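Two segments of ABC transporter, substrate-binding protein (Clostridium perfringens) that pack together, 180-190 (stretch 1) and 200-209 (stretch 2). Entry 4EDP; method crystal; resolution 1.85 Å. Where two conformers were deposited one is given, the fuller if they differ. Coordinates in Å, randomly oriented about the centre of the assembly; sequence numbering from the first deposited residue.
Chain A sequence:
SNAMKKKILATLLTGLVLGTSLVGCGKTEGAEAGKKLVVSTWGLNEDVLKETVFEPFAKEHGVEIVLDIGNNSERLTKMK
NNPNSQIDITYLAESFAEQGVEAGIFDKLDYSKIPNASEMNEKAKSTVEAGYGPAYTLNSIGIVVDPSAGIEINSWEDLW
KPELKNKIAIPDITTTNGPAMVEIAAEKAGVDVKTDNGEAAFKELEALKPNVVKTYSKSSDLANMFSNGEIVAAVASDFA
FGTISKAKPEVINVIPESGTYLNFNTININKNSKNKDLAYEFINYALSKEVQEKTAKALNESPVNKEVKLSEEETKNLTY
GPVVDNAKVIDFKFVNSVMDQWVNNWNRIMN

Stretch 1 (180-190) AMVEIAAEKAG
Stretch 2 200-209: AAFKELEALK

Two helices cross almost at right angles. Residues 180-189 form one, 200-208 lie in the other, and both helices begin earlier in the chain. Their N-to-C directions differ by 94°, and the axes approach to 7.5 Å, a close spacing, with alanine on both helices at the crossing. The register is set by Ala186 and Ala201, whose CA atoms lie 4.1 Å apart; the CA atoms of Ala189 and Ala200 follow at 5.9 Å. Together the stretches bury 499 Å² against each other.

Backbone bonding stays within each helix. In the first, i to i-4 bonds run from Ile184 N to Ala180 O (2.8 Å) through Ala189 N to Ala185 O (2.9 Å), with phi near -60° and psi near -40° for most residues. Gly190 leaves the helix at phi 77° and psi 21°, a positive phi that favours glycine, and its N makes weak bonds to Ala186 O at 2.9 Å and Glu187 O at 3.1 Å. The second helix is equally regular from Glu204 N to Ala200 O (3.1 Å) through Ala207 N to Lys203 O (3.2 Å). No backbone hydrogen bond joins the two stretches.

The crossing is built from methyl groups resting on backbone. Ala201 points its CB toward the first helix, 3.4 Å from Val182 O and 3.5 Å from Ala186 N. Ala185 returns the arrangement, its CB 3.4 Å from Ala201 O. These are van der Waals contacts, and both carbonyls already accept helical bonds, from Ala186 N and Leu205 N respectively. The CB of Ala201 also lies 4.0 Å from Ala185 CB and 3.8 Å from Ala186 CB, although Ala186 points away overall. Further along, Ala189 CB meets Ala200 CB at 3.7 Å and Glu204 CG at 3.6 Å.

Larger apolar side chains extend the contact. Val182 (chi1 t) leaves its helix sideways; its CG1 is 4.0 Å from Ala201 CB and also 4.0 Å from Phe202 CE2, and its CG2 lies 3.8 Å from Phe202 CZ, approaching the ring obliquely, and 4.3 Å from Leu205 CD1. Phe202 (chi1 m, chi2 -77°) starts away from the partner, but its ring end comes nearer. Leu205 (m, t) likewise starts sideways and brings its CG to 3.7 Å from Ala185 CB. Met181 (t, p, chi3 -147°), which was deposited in two conformers, reaches Leu208 (t, p), with Met181 CE 4.0 Å from Leu208 CD2.

One polar pair spans the contact. Lys188 (t, p, t, p) and Glu204 (m, m, chi3 -12°) both point toward the opposing stretch, and Lys188 NZ donates to Glu204 OE1 at 3.1 Å, combining hydrogen bond and salt bridge. Glu204 also packs through its aliphatic part, with CG 3.6 Å from Ala185 O. The rule is economical: alanine where the backbones come closest, larger apolar side chains beside it, and opposite charges where the side chains are only partly exposed.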

# COMPACT_ATOMS: atom_id res chain seq x y z
N ALA A 180 1.93 9.47 -1.90
CA ALA A 180 0.58 9.97 -1.74
C ALA A 180 0.59 11.37 -1.14
O ALA A 180 -0.18 12.23 -1.56
CB ALA A 180 -0.27 9.01 -0.86
N MET A 181 1.45 11.60 -0.16
CA MET A 181 1.53 12.89 0.50
C MET A 181 1.93 13.99 -0.53
O MET A 181 1.39 15.10 -0.51
CB MET A 181 2.47 12.81 1.72
CG MET A 181 2.31 13.96 2.63
SD MET A 181 0.69 13.98 3.42
CE MET A 181 0.50 15.76 3.51
N VAL A 182 2.84 13.66 -1.45
CA VAL A 182 3.24 14.59 -2.50
C VAL A 182 2.04 14.83 -3.44
O VAL A 182 1.80 15.97 -3.88
CB VAL A 182 4.48 14.09 -3.29
CG1 VAL A 182 4.79 15.01 -4.47
CG2 VAL A 182 5.70 13.94 -2.38
N GLU A 183 1.30 13.77 -3.77
CA GLU A 183 0.14 13.92 -4.67
C GLU A 183 -0.99 14.72 -4.03
O GLU A 183 -1.71 15.47 -4.72
CB GLU A 183 -0.30 12.57 -5.27
CG GLU A 183 0.80 11.98 -6.16
CD GLU A 183 0.33 11.01 -7.24
OE1 GLU A 183 -0.89 10.83 -7.41
OE2 GLU A 183 1.21 10.49 -7.98
N ILE A 184 -1.14 14.58 -2.71
CA ILE A 184 -2.11 15.37 -1.97
C ILE A 184 -1.75 16.86 -2.10
O ILE A 184 -2.63 17.70 -2.37
CB ILE A 184 -2.13 14.93 -0.48
CG1 ILE A 184 -2.88 13.60 -0.34
CG2 ILE A 184 -2.78 16.03 0.37
CD1 ILE A 184 -2.65 12.90 1.00
N ALA A 185 -0.47 17.19 -1.96
CA ALA A 185 0.02 18.56 -2.11
C ALA A 185 -0.19 19.05 -3.54
O ALA A 185 -0.54 20.22 -3.76
CB ALA A 185 1.50 18.63 -1.71
N ALA A 186 -0.00 18.15 -4.51
CA ALA A 186 -0.25 18.48 -5.92
C ALA A 186 -1.72 18.86 -6.13
O ALA A 186 -2.01 19.77 -6.92
CB ALA A 186 0.11 17.32 -6.84
N GLU A 187 -2.65 18.15 -5.48
CA GLU A 187 -4.07 18.49 -5.60
C GLU A 187 -4.33 19.91 -5.10
O GLU A 187 -5.05 20.66 -5.74
CB GLU A 187 -4.99 17.56 -4.80
CG GLU A 187 -4.94 16.10 -5.15
CD GLU A 187 -6.11 15.33 -4.50
OE1 GLU A 187 -7.28 15.74 -4.74
OE2 GLU A 187 -5.87 14.35 -3.76
N LYS A 188 -3.74 20.24 -3.96
CA LYS A 188 -3.83 21.56 -3.33
C LYS A 188 -3.31 22.62 -4.32
O LYS A 188 -3.94 23.65 -4.53
CB LYS A 188 -2.99 21.55 -2.06
CG LYS A 188 -2.83 22.87 -1.24
CD LYS A 188 -4.07 23.25 -0.47
CE LYS A 188 -3.78 24.40 0.49
NZ LYS A 188 -3.13 25.55 -0.18
N ALA A 189 -2.18 22.33 -4.96
CA ALA A 189 -1.60 23.26 -5.95
C ALA A 189 -2.43 23.36 -7.24
O ALA A 189 -2.38 24.37 -7.97
CB ALA A 189 -0.17 22.82 -6.29
N GLY A 190 -3.18 22.31 -7.55
CA GLY A 190 -3.94 22.27 -8.77
C GLY A 190 -3.08 21.96 -9.99
O GLY A 190 -3.48 22.25 -11.11
N ALA A 200 5.19 22.22 -8.10
CA ALA A 200 4.13 22.95 -7.41
C ALA A 200 3.72 22.24 -6.13
O ALA A 200 3.43 22.87 -5.13
CB ALA A 200 2.91 23.16 -8.33
N ALA A 201 3.74 20.91 -6.16
CA ALA A 201 3.37 20.13 -4.98
C ALA A 201 4.37 20.44 -3.88
O ALA A 201 4.00 20.62 -2.72
CB ALA A 201 3.36 18.64 -5.30
N PHE A 202 5.65 20.51 -4.24
CA PHE A 202 6.66 20.80 -3.23
C PHE A 202 6.54 22.21 -2.67
O PHE A 202 6.82 22.40 -1.48
CB PHE A 202 8.07 20.39 -3.66
CG PHE A 202 8.31 18.91 -3.54
CD1 PHE A 202 8.53 18.34 -2.30
CD2 PHE A 202 8.27 18.08 -4.64
CE1 PHE A 202 8.72 16.97 -2.17
CE2 PHE A 202 8.45 16.72 -4.51
CZ PHE A 202 8.69 16.17 -3.27
N LYS A 203 6.06 23.17 -3.47
CA LYS A 203 5.84 24.52 -2.98
C LYS A 203 4.70 24.49 -1.96
O LYS A 203 4.73 25.25 -0.97
CB LYS A 203 5.54 25.51 -4.10
CG LYS A 203 6.72 25.82 -5.02
CD LYS A 203 7.88 26.50 -4.29
CE LYS A 203 8.97 26.92 -5.28
NZ LYS A 203 10.10 27.64 -4.61
N GLU A 204 3.69 23.64 -2.18
CA GLU A 204 2.59 23.51 -1.21
C GLU A 204 3.10 22.83 0.06
O GLU A 204 2.67 23.16 1.16
CB GLU A 204 1.38 22.78 -1.77
CG GLU A 204 0.64 23.55 -2.85
CD GLU A 204 -0.06 24.81 -2.32
OE1 GLU A 204 -0.19 25.00 -1.10
OE2 GLU A 204 -0.51 25.60 -3.15
N LEU A 205 4.01 21.88 -0.08
CA LEU A 205 4.60 21.23 1.10
C LEU A 205 5.39 22.25 1.93
O LEU A 205 5.37 22.18 3.17
CB LEU A 205 5.43 20.01 0.71
CG LEU A 205 4.62 18.81 0.20
CD1 LEU A 205 5.52 17.76 -0.39
CD2 LEU A 205 3.77 18.20 1.34
N GLU A 206 6.10 23.18 1.28
CA GLU A 206 6.79 24.23 2.02
C GLU A 206 5.78 25.01 2.85
O GLU A 206 6.02 25.36 4.02
CB GLU A 206 7.51 25.25 1.10
CG GLU A 206 8.64 24.73 0.33
CD GLU A 206 9.35 25.82 -0.49
OE1 GLU A 206 8.79 26.94 -0.65
OE2 GLU A 206 10.47 25.56 -0.95
N ALA A 207 4.64 25.31 2.22
CA ALA A 207 3.58 26.07 2.88
C ALA A 207 2.97 25.32 4.06
O ALA A 207 2.43 25.93 4.97
CB ALA A 207 2.50 26.48 1.88
N LEU A 208 3.05 23.99 4.05
CA LEU A 208 2.48 23.19 5.14
C LEU A 208 3.40 23.11 6.37
O LEU A 208 2.95 22.75 7.47
CB LEU A 208 2.23 21.77 4.63
CG LEU A 208 1.53 20.78 5.53
CD1 LEU A 208 0.09 21.27 5.84
CD2 LEU A 208 1.50 19.41 4.84
N LYS A 209 4.67 23.46 6.19
CA LYS A 209 5.68 23.36 7.25
C LYS A 209 5.30 23.83 8.64
O LYS A 209 5.61 23.16 9.61
CB LYS A 209 7.00 24.01 6.86
CG LYS A 209 7.77 23.34 5.71
CD LYS A 209 8.99 24.18 5.28
CE LYS A 209 10.02 24.37 6.40
NZ LYS A 209 10.58 23.07 6.92